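Local coordinates for UPF0201 protein MJ1564 (Methanocaldococcus jannaschii DSM 2661, PDB 2PZZ), which is of unknown function, resembling RNA-binding proteins in structure although a role in binding RNA is considered unlikely, at residues 4-9 with 25-30; 12-17 with 84-89; 32-37 with 42-47; 69-74 with 78-83. All coordinates share one frame; numbering follows the deposited sequence.

Contact 1: 4-9 with 25-30; sequences VIIKAK and NIFPKA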
loop_
_atom_site.group_PDB
_atom_site.type_symbol
_atom_site.label_atom_id
_atom_site.label_comp_id
_atom_site.label_asym_id
_atom_site.label_seq_id
_atom_site.Cartn_x
_atom_site.Cartn_y
_atom_site.Cartn_z
ATOM N N VAL A 4 0.072 13.817 -19.027
ATOM C CA VAL A 4 -0.236 13.118 -17.782
ATOM C C VAL A 4 0.987 13.082 -16.888
ATOM O O VAL A 4 2.068 12.692 -17.331
ATOM C CB VAL A 4 -0.675 11.655 -18.064
ATOM C CG1 VAL A 4 -1.175 10.982 -16.781
ATOM C CG2 VAL A 4 -1.750 11.640 -19.125
ATOM N N ILE A 5 0.831 13.503 -15.633
ATOM C CA ILE A 5 1.946 13.465 -14.683
ATOM C C ILE A 5 1.656 12.291 -13.745
ATOM O O ILE A 5 0.547 12.162 -13.257
ATOM C CB ILE A 5 2.033 14.742 -13.821
ATOM C CG1 ILE A 5 1.942 15.999 -14.698
ATOM C CG2 ILE A 5 3.329 14.724 -13.025
ATOM C CD1 ILE A 5 2.947 16.062 -15.832
ATOM N N ILE A 6 2.658 11.458 -13.479
ATOM C CA ILE A 6 2.477 10.290 -12.621
ATOM C C ILE A 6 3.501 10.193 -11.502
ATOM O O ILE A 6 4.689 10.381 -11.732
ATOM C CB ILE A 6 2.566 8.989 -13.453
ATOM C CG1 ILE A 6 1.420 8.963 -14.451
ATOM C CG2 ILE A 6 2.515 7.772 -12.564
ATOM C CD1 ILE A 6 0.084 9.204 -13.811
ATOM N N LYS A 7 3.023 9.889 -10.298
ATOM C CA LYS A 7 3.886 9.723 -9.131
ATOM C C LYS A 7 3.358 8.538 -8.330
ATOM O O LYS A 7 2.157 8.401 -8.148
ATOM C CB LYS A 7 3.860 10.989 -8.262
ATOM C CG LYS A 7 4.295 12.239 -9.011
ATOM C CD LYS A 7 4.279 13.468 -8.112
ATOM C CE LYS A 7 4.723 14.705 -8.892
ATOM N NZ LYS A 7 4.645 15.966 -8.092
ATOM N N ALA A 8 4.252 7.680 -7.862
ATOM C CA ALA A 8 3.844 6.514 -7.082
ATOM C C ALA A 8 4.942 6.198 -6.098
ATOM O O ALA A 8 6.085 5.975 -6.495
ATOM C CB ALA A 8 3.616 5.311 -8.001
ATOM N N LYS A 9 4.607 6.188 -4.814
ATOM C CA LYS A 9 5.602 5.886 -3.794
ATOM C C LYS A 9 5.859 4.382 -3.825
ATOM O O LYS A 9 5.016 3.610 -4.274
ATOM C CB LYS A 9 5.097 6.285 -2.393
ATOM C CG LYS A 9 4.091 5.302 -1.770
ATOM C CD LYS A 9 3.802 5.607 -0.286
ATOM C CE LYS A 9 3.089 6.951 -0.100
ATOM N NZ LYS A 9 2.584 7.179 1.302
ATOM N N ASN A 25 1.007 -0.781 -16.751
ATOM C CA ASN A 25 -0.207 -1.496 -17.149
ATOM C C ASN A 25 -1.333 -0.531 -17.472
ATOM O O ASN A 25 -2.254 -0.880 -18.214
ATOM C CB ASN A 25 -0.705 -2.450 -16.049
ATOM C CG ASN A 25 0.153 -3.686 -15.909
ATOM O OD1 ASN A 25 0.883 -4.056 -16.833
ATOM N ND2 ASN A 25 0.066 -4.342 -14.752
ATOM N N ILE A 26 -1.280 0.675 -16.903
ATOM C CA ILE A 26 -2.322 1.669 -17.166
ATOM C C ILE A 26 -1.818 2.752 -18.133
ATOM O O ILE A 26 -2.583 3.268 -18.953
ATOM C CB ILE A 26 -2.799 2.346 -15.856
ATOM C CG1 ILE A 26 -3.077 1.283 -14.784
ATOM C CG2 ILE A 26 -4.073 3.157 -16.111
ATOM C CD1 ILE A 26 -4.201 0.292 -15.133
ATOM N N PHE A 27 -0.528 3.065 -18.046
ATOM C CA PHE A 27 0.095 4.083 -18.879
ATOM C C PHE A 27 1.349 3.514 -19.524
ATOM O O PHE A 27 2.454 3.890 -19.165
ATOM C CB PHE A 27 0.459 5.310 -18.020
ATOM C CG PHE A 27 -0.727 5.944 -17.345
ATOM C CD1 PHE A 27 -1.650 6.681 -18.081
ATOM C CD2 PHE A 27 -0.949 5.763 -15.978
ATOM C CE1 PHE A 27 -2.800 7.239 -17.460
ATOM C CE2 PHE A 27 -2.081 6.306 -15.346
ATOM C CZ PHE A 27 -3.014 7.049 -16.093
ATOM N N PRO A 28 1.183 2.610 -20.509
ATOM C CA PRO A 28 2.240 1.924 -21.263
ATOM C C PRO A 28 3.363 2.792 -21.835
ATOM O O PRO A 28 4.511 2.350 -21.892
ATOM C CB PRO A 28 1.463 1.212 -22.379
ATOM C CG PRO A 28 0.136 0.964 -21.775
ATOM C CD PRO A 28 -0.136 2.287 -21.084
ATOM N N LYS A 29 3.031 4.005 -22.270
ATOM C CA LYS A 29 4.018 4.918 -22.855
ATOM C C LYS A 29 4.739 5.818 -21.859
ATOM O O LYS A 29 5.592 6.613 -22.243
ATOM C CB LYS A 29 3.361 5.821 -23.905
ATOM C CG LYS A 29 3.042 5.151 -25.241
ATOM C CD LYS A 29 1.772 4.326 -25.178
ATOM C CE LYS A 29 1.453 3.700 -26.540
ATOM N NZ LYS A 29 1.346 4.719 -27.628
ATOM N N ALA A 30 4.412 5.698 -20.579
ATOM C CA ALA A 30 5.047 6.561 -19.585
ATOM C C ALA A 30 6.561 6.408 -19.480
ATOM O O ALA A 30 7.086 5.295 -19.532
ATOM C CB ALA A 30 4.406 6.331 -18.221
#

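Contact 2: 12-17 with 84-89; sequences PTEDKY and LNKQAA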
loop_
_atom_site.group_PDB
_atom_site.type_symbol
_atom_site.label_atom_id
_atom_site.label_comp_id
_atom_site.label_asym_id
_atom_site.label_seq_id
_atom_site.Cartn_x
_atom_site.Cartn_y
_atom_site.Cartn_z
ATOM N N PRO A 12 9.151 0.561 1.682
ATOM C CA PRO A 12 10.247 -0.364 1.993
ATOM C C PRO A 12 9.992 -1.842 1.664
ATOM O O PRO A 12 10.891 -2.529 1.179
ATOM C CB PRO A 12 10.461 -0.142 3.492
ATOM C CG PRO A 12 10.233 1.347 3.620
ATOM C CD PRO A 12 8.971 1.546 2.773
ATOM N N THR A 13 8.779 -2.331 1.934
ATOM C CA THR A 13 8.465 -3.738 1.679
ATOM C C THR A 13 7.899 -3.987 0.283
ATOM O O THR A 13 7.526 -5.116 -0.054
ATOM C CB THR A 13 7.461 -4.304 2.723
ATOM O OG1 THR A 13 6.225 -3.583 2.655
ATOM C CG2 THR A 13 8.043 -4.202 4.127
ATOM N N GLU A 14 7.823 -2.932 -0.523
ATOM C CA GLU A 14 7.325 -3.075 -1.880
ATOM C C GLU A 14 8.496 -3.336 -2.814
ATOM O O GLU A 14 9.644 -3.037 -2.489
ATOM C CB GLU A 14 6.573 -1.809 -2.332
ATOM C CG GLU A 14 5.076 -1.867 -2.079
ATOM C CD GLU A 14 4.385 -0.565 -2.386
ATOM O OE1 GLU A 14 3.424 -0.562 -3.195
ATOM O OE2 GLU A 14 4.801 0.464 -1.808
ATOM N N ASP A 15 8.200 -3.931 -3.963
ATOM C CA ASP A 15 9.231 -4.190 -4.966
ATOM C C ASP A 15 9.030 -3.075 -5.978
ATOM O O ASP A 15 7.999 -3.021 -6.647
ATOM C CB ASP A 15 9.007 -5.540 -5.638
ATOM C CG ASP A 15 10.006 -5.808 -6.741
ATOM O OD1 ASP A 15 10.154 -4.956 -7.638
ATOM O OD2 ASP A 15 10.645 -6.878 -6.716
ATOM N N LYS A 16 10.008 -2.192 -6.103
ATOM C CA LYS A 16 9.865 -1.066 -7.022
ATOM C C LYS A 16 9.492 -1.445 -8.451
ATOM O O LYS A 16 8.769 -0.702 -9.121
ATOM C CB LYS A 16 11.130 -0.199 -7.018
ATOM C CG LYS A 16 12.417 -0.856 -7.495
ATOM C CD LYS A 16 13.541 0.167 -7.406
ATOM C CE LYS A 16 14.872 -0.386 -7.856
ATOM N NZ LYS A 16 15.942 0.658 -7.793
ATOM N N TYR A 17 9.967 -2.594 -8.921
ATOM C CA TYR A 17 9.654 -3.022 -10.283
ATOM C C TYR A 17 8.196 -3.442 -10.429
ATOM O O TYR A 17 7.590 -3.302 -11.500
ATOM C CB TYR A 17 10.635 -4.125 -10.690
ATOM C CG TYR A 17 12.051 -3.597 -10.611
ATOM C CD1 TYR A 17 12.419 -2.471 -11.342
ATOM C CD2 TYR A 17 12.991 -4.157 -9.749
ATOM C CE1 TYR A 17 13.679 -1.906 -11.214
ATOM C CE2 TYR A 17 14.268 -3.592 -9.616
ATOM C CZ TYR A 17 14.597 -2.465 -10.355
ATOM O OH TYR A 17 15.845 -1.874 -10.250
ATOM N N LEU A 84 -5.118 6.024 -8.368
ATOM C CA LEU A 84 -5.467 4.707 -8.885
ATOM C C LEU A 84 -4.978 3.702 -7.865
ATOM O O LEU A 84 -3.903 3.875 -7.264
ATOM C CB LEU A 84 -4.796 4.434 -10.230
ATOM C CG LEU A 84 -5.295 5.257 -11.420
ATOM C CD1 LEU A 84 -4.540 4.847 -12.681
ATOM C CD2 LEU A 84 -6.788 5.047 -11.598
ATOM N N ASN A 85 -5.766 2.656 -7.658
ATOM C CA ASN A 85 -5.372 1.626 -6.710
ATOM C C ASN A 85 -4.156 0.931 -7.306
ATOM O O ASN A 85 -4.172 0.494 -8.457
ATOM C CB ASN A 85 -6.496 0.626 -6.520
ATOM C CG ASN A 85 -6.166 -0.398 -5.470
ATOM O OD1 ASN A 85 -5.112 -1.051 -5.524
ATOM N ND2 ASN A 85 -7.052 -0.540 -4.494
ATOM N N LYS A 86 -3.098 0.841 -6.520
ATOM C CA LYS A 86 -1.850 0.240 -6.959
ATOM C C LYS A 86 -1.949 -1.276 -7.140
ATOM O O LYS A 86 -1.300 -1.843 -8.029
ATOM C CB LYS A 86 -0.755 0.603 -5.943
ATOM C CG LYS A 86 0.650 0.590 -6.473
ATOM C CD LYS A 86 1.526 1.652 -5.791
ATOM C CE LYS A 86 1.492 1.550 -4.279
ATOM N NZ LYS A 86 2.676 2.207 -3.639
ATOM N N GLN A 87 -2.773 -1.923 -6.313
ATOM C CA GLN A 87 -2.930 -3.378 -6.363
ATOM C C GLN A 87 -3.819 -3.787 -7.528
ATOM O O GLN A 87 -3.555 -4.783 -8.208
ATOM C CB GLN A 87 -3.500 -3.879 -5.029
ATOM C CG GLN A 87 -2.784 -3.265 -3.813
ATOM C CD GLN A 87 -1.272 -3.417 -3.896
ATOM O OE1 GLN A 87 -0.515 -2.580 -3.383
ATOM N NE2 GLN A 87 -0.819 -4.489 -4.537
ATOM N N ALA A 88 -4.868 -3.012 -7.770
ATOM C CA ALA A 88 -5.745 -3.291 -8.894
ATOM C C ALA A 88 -4.940 -3.064 -10.176
ATOM O O ALA A 88 -5.031 -3.834 -11.135
ATOM C CB ALA A 88 -6.946 -2.369 -8.858
ATOM N N ALA A 89 -4.129 -2.011 -10.177
ATOM C CA ALA A 89 -3.319 -1.675 -11.336
ATOM C C ALA A 89 -2.307 -2.770 -11.643
ATOM O O ALA A 89 -1.991 -3.045 -12.811
ATOM C CB ALA A 89 -2.599 -0.348 -11.109
#

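Contact 3: 32-37 with 42-47; sequences LTFIEK and GEWEGK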
loop_
_atom_site.group_PDB
_atom_site.type_symbol
_atom_site.label_atom_id
_atom_site.label_comp_id
_atom_site.label_asym_id
_atom_site.label_seq_id
_atom_site.Cartn_x
_atom_site.Cartn_y
_atom_site.Cartn_z
ATOM N N LEU A 32 9.479 6.691 -17.024
ATOM C CA LEU A 32 9.588 6.711 -15.573
ATOM C C LEU A 32 10.989 6.831 -14.993
ATOM O O LEU A 32 11.950 6.288 -15.536
ATOM C CB LEU A 32 8.922 5.449 -15.001
ATOM C CG LEU A 32 7.486 5.159 -15.462
ATOM C CD1 LEU A 32 7.074 3.764 -15.022
ATOM C CD2 LEU A 32 6.535 6.203 -14.894
ATOM N N THR A 33 11.094 7.555 -13.881
ATOM C CA THR A 33 12.363 7.699 -13.183
ATOM C C THR A 33 12.115 7.387 -11.700
ATOM O O THR A 33 11.083 7.760 -11.125
ATOM C CB THR A 33 12.938 9.120 -13.302
ATOM O OG1 THR A 33 12.283 9.974 -12.353
ATOM C CG2 THR A 33 12.728 9.662 -14.716
ATOM N N PHE A 34 13.065 6.696 -11.088
ATOM C CA PHE A 34 12.937 6.320 -9.693
ATOM C C PHE A 34 13.875 7.111 -8.804
ATOM O O PHE A 34 15.073 7.179 -9.062
ATOM C CB PHE A 34 13.241 4.834 -9.520
ATOM C CG PHE A 34 13.242 4.383 -8.086
ATOM C CD1 PHE A 34 12.047 4.132 -7.422
ATOM C CD2 PHE A 34 14.439 4.212 -7.401
ATOM C CE1 PHE A 34 12.042 3.709 -6.095
ATOM C CE2 PHE A 34 14.447 3.792 -6.071
ATOM C CZ PHE A 34 13.246 3.540 -5.416
ATOM N N ILE A 35 13.329 7.703 -7.751
ATOM C CA ILE A 35 14.150 8.452 -6.813
ATOM C C ILE A 35 14.022 7.867 -5.417
ATOM O O ILE A 35 12.933 7.496 -4.974
ATOM C CB ILE A 35 13.773 9.953 -6.767
ATOM C CG1 ILE A 35 12.259 10.122 -6.655
ATOM C CG2 ILE A 35 14.313 10.655 -8.002
ATOM C CD1 ILE A 35 11.520 9.976 -7.979
ATOM N N GLU A 36 15.153 7.779 -4.732
ATOM C CA GLU A 36 15.199 7.244 -3.383
ATOM C C GLU A 36 14.863 8.323 -2.361
ATOM O O GLU A 36 15.225 9.489 -2.533
ATOM C CB GLU A 36 16.590 6.689 -3.105
ATOM C CG GLU A 36 17.021 5.634 -4.107
ATOM C CD GLU A 36 18.500 5.329 -4.023
ATOM O OE1 GLU A 36 19.311 6.258 -4.259
ATOM O OE2 GLU A 36 18.850 4.168 -3.722
ATOM N N LYS A 37 14.158 7.928 -1.305
ATOM C CA LYS A 37 13.788 8.855 -0.242
ATOM C C LYS A 37 14.423 8.424 1.080
ATOM O O LYS A 37 15.587 8.023 1.105
ATOM C CB LYS A 37 12.266 8.942 -0.116
ATOM C CG LYS A 37 11.616 9.672 -1.282
ATOM C CD LYS A 37 10.153 9.949 -1.005
ATOM C CE LYS A 37 9.540 10.794 -2.098
ATOM N NZ LYS A 37 8.141 11.181 -1.762
ATOM N N GLY A 42 10.901 5.085 -1.533
ATOM C CA GLY A 42 11.314 5.573 -2.834
ATOM C C GLY A 42 10.101 6.089 -3.563
ATOM O O GLY A 42 9.011 6.094 -3.003
ATOM N N GLU A 43 10.276 6.511 -4.812
ATOM C CA GLU A 43 9.162 7.025 -5.591
ATOM C C GLU A 43 9.432 7.032 -7.093
ATOM O O GLU A 43 10.546 7.346 -7.530
ATOM C CB GLU A 43 8.840 8.447 -5.129
ATOM C CG GLU A 43 7.807 9.174 -5.965
ATOM C CD GLU A 43 7.598 10.619 -5.510
ATOM O OE1 GLU A 43 8.578 11.398 -5.503
ATOM O OE2 GLU A 43 6.453 10.979 -5.163
ATOM N N TRP A 44 8.413 6.679 -7.875
ATOM C CA TRP A 44 8.525 6.702 -9.327
ATOM C C TRP A 44 7.818 7.968 -9.792
ATOM O O TRP A 44 6.747 8.280 -9.301
ATOM C CB TRP A 44 7.794 5.513 -9.996
ATOM C CG TRP A 44 8.504 4.203 -9.958
ATOM C CD1 TRP A 44 8.269 3.165 -9.100
ATOM C CD2 TRP A 44 9.573 3.783 -10.818
ATOM N NE1 TRP A 44 9.126 2.124 -9.373
ATOM C CE2 TRP A 44 9.935 2.475 -10.423
ATOM C CE3 TRP A 44 10.259 4.385 -11.885
ATOM C CZ2 TRP A 44 10.959 1.751 -11.064
ATOM C CZ3 TRP A 44 11.280 3.667 -12.523
ATOM C CH2 TRP A 44 11.618 2.357 -12.107
ATOM N N GLU A 45 8.419 8.688 -10.729
ATOM C CA GLU A 45 7.791 9.872 -11.308
ATOM C C GLU A 45 7.946 9.750 -12.817
ATOM O O GLU A 45 8.959 9.248 -13.300
ATOM C CB GLU A 45 8.478 11.149 -10.852
ATOM C CG GLU A 45 8.141 11.552 -9.446
ATOM C CD GLU A 45 8.997 12.699 -8.984
ATOM O OE1 GLU A 45 10.198 12.470 -8.729
ATOM O OE2 GLU A 45 8.472 13.824 -8.889
ATOM N N GLY A 46 6.949 10.203 -13.564
ATOM C CA GLY A 46 7.047 10.113 -15.009
ATOM C C GLY A 46 5.902 10.774 -15.730
ATOM O O GLY A 46 4.965 11.278 -15.108
ATOM N N LYS A 47 5.964 10.758 -17.057
ATOM C CA LYS A 47 4.925 11.388 -17.846
ATOM C C LYS A 47 4.635 10.646 -19.136
ATOM O O LYS A 47 5.453 9.866 -19.623
ATOM C CB LYS A 47 5.343 12.819 -18.190
ATOM C CG LYS A 47 5.837 13.640 -17.000
ATOM C CD LYS A 47 5.953 15.123 -17.360
ATOM C CE LYS A 47 7.172 15.423 -18.225
ATOM N NZ LYS A 47 8.420 15.506 -17.409
#

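Contact 4: 69-74 with 78-83; sequences MVLEKG and NATKFY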
loop_
_atom_site.group_PDB
_atom_site.type_symbol
_atom_site.label_atom_id
_atom_site.label_comp_id
_atom_site.label_asym_id
_atom_site.label_seq_id
_atom_site.Cartn_x
_atom_site.Cartn_y
_atom_site.Cartn_z
HETATM N N MSE A 69 -17.235 10.757 -12.739
HETATM C CA MSE A 69 -17.455 11.425 -11.472
HETATM C C MSE A 69 -16.123 11.783 -10.818
HETATM O O MSE A 69 -15.944 12.902 -10.332
HETATM C CB MSE A 69 -18.262 10.528 -10.529
HETATM C CG MSE A 69 -18.674 11.219 -9.235
HETATM SE SE MSE A 69 -19.232 9.985 -7.846
HETATM C CE MSE A 69 -17.518 9.852 -6.946
ATOM N N VAL A 70 -15.185 10.838 -10.804
ATOM C CA VAL A 70 -13.885 11.094 -10.190
ATOM C C VAL A 70 -13.093 12.193 -10.908
ATOM O O VAL A 70 -12.466 13.036 -10.269
ATOM C CB VAL A 70 -13.032 9.807 -10.135
ATOM C CG1 VAL A 70 -11.638 10.125 -9.618
ATOM C CG2 VAL A 70 -13.712 8.766 -9.220
ATOM N N LEU A 71 -13.122 12.184 -12.235
ATOM C CA LEU A 71 -12.403 13.193 -13.006
ATOM C C LEU A 71 -12.985 14.599 -12.807
ATOM O O LEU A 71 -12.239 15.572 -12.702
ATOM C CB LEU A 71 -12.403 12.822 -14.493
ATOM C CG LEU A 71 -11.742 11.469 -14.788
ATOM C CD1 LEU A 71 -11.690 11.201 -16.293
ATOM C CD2 LEU A 71 -10.341 11.462 -14.197
ATOM N N GLU A 72 -14.307 14.717 -12.758
ATOM C CA GLU A 72 -14.900 16.036 -12.564
ATOM C C GLU A 72 -14.616 16.546 -11.163
ATOM O O GLU A 72 -14.334 17.730 -10.967
ATOM C CB GLU A 72 -16.401 15.994 -12.811
ATOM C CG GLU A 72 -16.755 15.800 -14.256
ATOM C CD GLU A 72 -18.227 15.981 -14.496
ATOM O OE1 GLU A 72 -18.913 16.444 -13.558
ATOM O OE2 GLU A 72 -18.700 15.673 -15.613
ATOM N N LYS A 73 -14.662 15.639 -10.189
ATOM C CA LYS A 73 -14.393 15.986 -8.799
ATOM C C LYS A 73 -12.975 16.513 -8.573
ATOM O O LYS A 73 -12.756 17.347 -7.692
ATOM C CB LYS A 73 -14.630 14.762 -7.913
ATOM C CG LYS A 73 -14.323 14.959 -6.439
ATOM C CD LYS A 73 -14.820 13.755 -5.629
ATOM C CE LYS A 73 -16.311 13.510 -5.882
ATOM N NZ LYS A 73 -16.863 12.334 -5.141
ATOM N N GLY A 74 -12.014 16.022 -9.355
ATOM C CA GLY A 74 -10.638 16.470 -9.203
ATOM C C GLY A 74 -10.278 17.552 -10.210
ATOM O O GLY A 74 -9.131 17.977 -10.316
ATOM N N ASN A 78 -7.399 24.005 -15.873
ATOM C CA ASN A 78 -6.720 23.343 -16.991
ATOM C C ASN A 78 -6.259 21.922 -16.691
ATOM O O ASN A 78 -5.405 21.381 -17.394
ATOM C CB ASN A 78 -5.512 24.182 -17.407
ATOM C CG ASN A 78 -5.827 25.666 -17.440
ATOM O OD1 ASN A 78 -5.290 26.451 -16.651
ATOM N ND2 ASN A 78 -6.719 26.054 -18.336
ATOM N N ALA A 79 -6.827 21.309 -15.658
ATOM C CA ALA A 79 -6.417 19.967 -15.287
ATOM C C ALA A 79 -7.426 19.219 -14.424
ATOM O O ALA A 79 -8.506 19.714 -14.129
ATOM C CB ALA A 79 -5.087 20.035 -14.561
ATOM N N THR A 80 -7.055 17.996 -14.057
ATOM C CA THR A 80 -7.848 17.148 -13.179
ATOM C C THR A 80 -6.859 16.162 -12.582
ATOM O O THR A 80 -5.803 15.906 -13.159
ATOM C CB THR A 80 -8.977 16.385 -13.914
ATOM O OG1 THR A 80 -9.806 15.737 -12.939
ATOM C CG2 THR A 80 -8.412 15.334 -14.866
ATOM N N LYS A 81 -7.177 15.631 -11.412
ATOM C CA LYS A 81 -6.279 14.686 -10.764
ATOM C C LYS A 81 -7.098 13.624 -10.057
ATOM O O LYS A 81 -8.294 13.802 -9.837
ATOM C CB LYS A 81 -5.384 15.418 -9.766
ATOM C CG LYS A 81 -6.149 16.140 -8.676
ATOM C CD LYS A 81 -5.259 17.142 -7.944
ATOM C CE LYS A 81 -6.035 17.866 -6.845
ATOM N NZ LYS A 81 -5.250 18.997 -6.259
ATOM N N PHE A 82 -6.452 12.510 -9.733
ATOM C CA PHE A 82 -7.110 11.402 -9.058
ATOM C C PHE A 82 -6.057 10.361 -8.751
ATOM O O PHE A 82 -4.906 10.470 -9.188
ATOM C CB PHE A 82 -8.203 10.808 -9.959
ATOM C CG PHE A 82 -7.692 10.340 -11.296
ATOM C CD1 PHE A 82 -7.202 9.043 -11.457
ATOM C CD2 PHE A 82 -7.661 11.210 -12.386
ATOM C CE1 PHE A 82 -6.687 8.613 -12.684
ATOM C CE2 PHE A 82 -7.144 10.790 -13.625
ATOM C CZ PHE A 82 -6.656 9.487 -13.771
ATOM N N TYR A 83 -6.455 9.351 -7.996
ATOM C CA TYR A 83 -5.552 8.281 -7.617
ATOM C C TYR A 83 -6.034 6.971 -8.202
ATOM O O TYR A 83 -7.205 6.832 -8.525
ATOM C CB TYR A 83 -5.489 8.155 -6.096
ATOM C CG TYR A 83 -4.713 9.261 -5.423
ATOM C CD1 TYR A 83 -5.284 10.513 -5.200
ATOM C CD2 TYR A 83 -3.398 9.057 -5.025
ATOM C CE1 TYR A 83 -4.555 11.536 -4.590
ATOM C CE2 TYR A 83 -2.662 10.069 -4.416
ATOM C CZ TYR A 83 -3.249 11.303 -4.202
ATOM O OH TYR A 83 -2.518 12.292 -3.593
HETATM O O HOH W 1 -10.620 13.145 -8.028
#

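Contact 1: 4-9 with 25-30
V4 and I6 lie two residues apart on strand 3-10, and both turn toward F27, whose ring lies against both. The two meet it differently. V4 comes over one face of the ring, its side chain crossing that of F27 at about a right angle, and the methyl that touches is CG1, 4.1 Å from F27 CE1. With CG1 anti to the backbone N (chi1 -172°), this branch is the one brought onto the ring. I6 instead reaches across at a slant with the end of its longer branch: I6 CD1 stands 3.9 Å from F27 CE2. Valine and isoleucine thus share the work, one at the CE1 side of the ring and the other at the CE2 side. The opposite face from V4 is taken by a residue next to F27 itself, I26, whose CG2 sits 3.8 Å from the ring plane and toward the rim, so V4 and I26 lie on opposite faces of the phenyl. All three touching residues are buried, and the contact across the segments is purely apolar. The backbone behind F27 is folded back by a type I turn from F27 to A30, in which A30 N donates to F27 O at 3.0 Å. The example illustrates how one aromatic residue can pack the 25-30 segment against strand 3-10. Helix 16-26 lies on the sheet here, with I6 also touching I23; V4 and I6 rest against V106 of strand 104-109, and I26 packs on L54 and L57 of helix 52-60.

Contact 2: 12-17 with 84-89
Two N-capped helix starts, those of helices 16-26 and 86-90, are joined at the subunit interface by a buried salt bridge between E14 and K86. The side chains arrive from opposite directions. E14 runs extended beyond CG, whereas K86 bends at chi2 and chi3 (147° and 53°) to bring its ammonium to the carboxylate. K86 NZ lies 2.9 Å from E14 OE1 and 3.3 Å from E14 OE2, and both hydrogen bonds are weak in geometry. Stronger partners complete the network: K86 NZ also donates to H101 O and K9 O, while E14 OE2 accepts from K11 N. E14 OE1 is shared with T13 OG1 of the second subunit, which makes the pair part of the dimer contact. A glutamine in place of E14 would probably leave the buried ammonium of K86 without its opposite charge, though H101 O and K9 O would still accept from it. Each helix carries its own cap beside the bridge. D15 OD1 takes a weak bond from Y17 N. N85 OD1 grips two amides at once, Q87 N at 2.6 Å nearly in line with the side-chain carbonyl bond, and A88 N at 3.0 Å from above the carbonyl plane, 56° out of it.

Contact 3: 32-37 with 42-47
W44 lies against F34 and L32, and its side chain can be followed outward from CB, which stands beside the carbonyl oxygen of T33. With CG anti to the carbonyl carbon (chi1 -78°), the indole swings over the neighbouring strand. CE3 meets L32 CB at 3.6 Å and also touches the T33 carbonyl carbon. Over one face of the six-membered ring sits F34 CB, 3.7 Å from its centroid and 9° off the normal, a CH-pi contact that takes in CZ3 and CH2 at the far end. CE2 and NE1 turn toward F34 CD1, and the edge of the phenyl points at the face of the five-membered ring, the planes inclined at 58° in an edge-to-face pair. On the pyrrole side NE1 donates to K16 O on helix 16-26. An alanine at W44 would probably leave F34 CB and L32 CB without the surface they rest on, and K16 O without this donor. All this rides on a beta hairpin, strands 31-36 and 42-48, antiparallel and in plain register. T33 and E45 form a hydrogen-bonded pair, T33 N to E45 O and E45 N to T33 O both at 2.8 Å. Two glycines flank W44 on the same face: G42 offers its bare CA to F34 CZ at 3.8 Å, and G46 CA receives L32 CD2 at 3.9 Å. On the face that carries E43 and E45, the side chain of K37, just past the strand, runs obliquely across E43, with NZ in a long salt bridge 3.8 Å from E43 OE1.

Contact 4: 69-74 with 78-83
The phenyl ring of F82 is the flat group of this contact, and L71 and V70 of the helix both approach it at a slant. L71 runs alongside it, pointing the same way, and its CD2 comes tightly and obliquely against the ring at its CD2-CE2 bond, 3.2 Å from F82 CD2. V70 crosses F82 at about a right angle nearer the backbone, where its CG1 touches F82 CB at 3.5 Å. F82 holds CG between its backbone N and carbonyl carbon (chi1 57°), which stands the ring up beside L71. Next to this apolar cluster the end of the helix is bound to the strand by polar atoms. T80 OG1 donates to L71 O; the modelled separation of 2.5 Å is very short, so its exact length is doubtful. G74, the first residue to leave the helix, turns its carbonyl to the strand: K81 N donates to G74 O at 3.2 Å from well above the carbonyl plane, and T80 CA adds a CA-H...O contact to the same oxygen. A water joins the two backbones, donating to V70 O (2.9 Å) and to K81 O (3.0 Å). The contact joins helix 64-73 to strand 79-84, an outermost strand of the sheet within the chain. F82 continues onto V106 and I108 of strand 104-109, and helix 116-123 closes over L71 through I120 and I123 and over T80 through I116.

How the contacts relate
From the N terminus, strand 3-10 and the 25-30 segment close the first loop at contact 1. Contact 3 follows in series as a short hairpin, and its strand 42-48 bonds to strand 3-10, so the two share one sheet. Contact 4 closes a tight helix-to-strand turn at the opposite edge of that sheet, on strand 79-84, about 22 Å from contact 3 between centres. Contact 2 spans the longest loop, bringing 12-17 to 84-89; contacts 3 and 4 nest inside it, while contact 1 crosses it. A probable hydrogen bond from N25 ND2 to A89 O links contact 2 directly to contact 1, and helix 16-26 also ties it to contact 3.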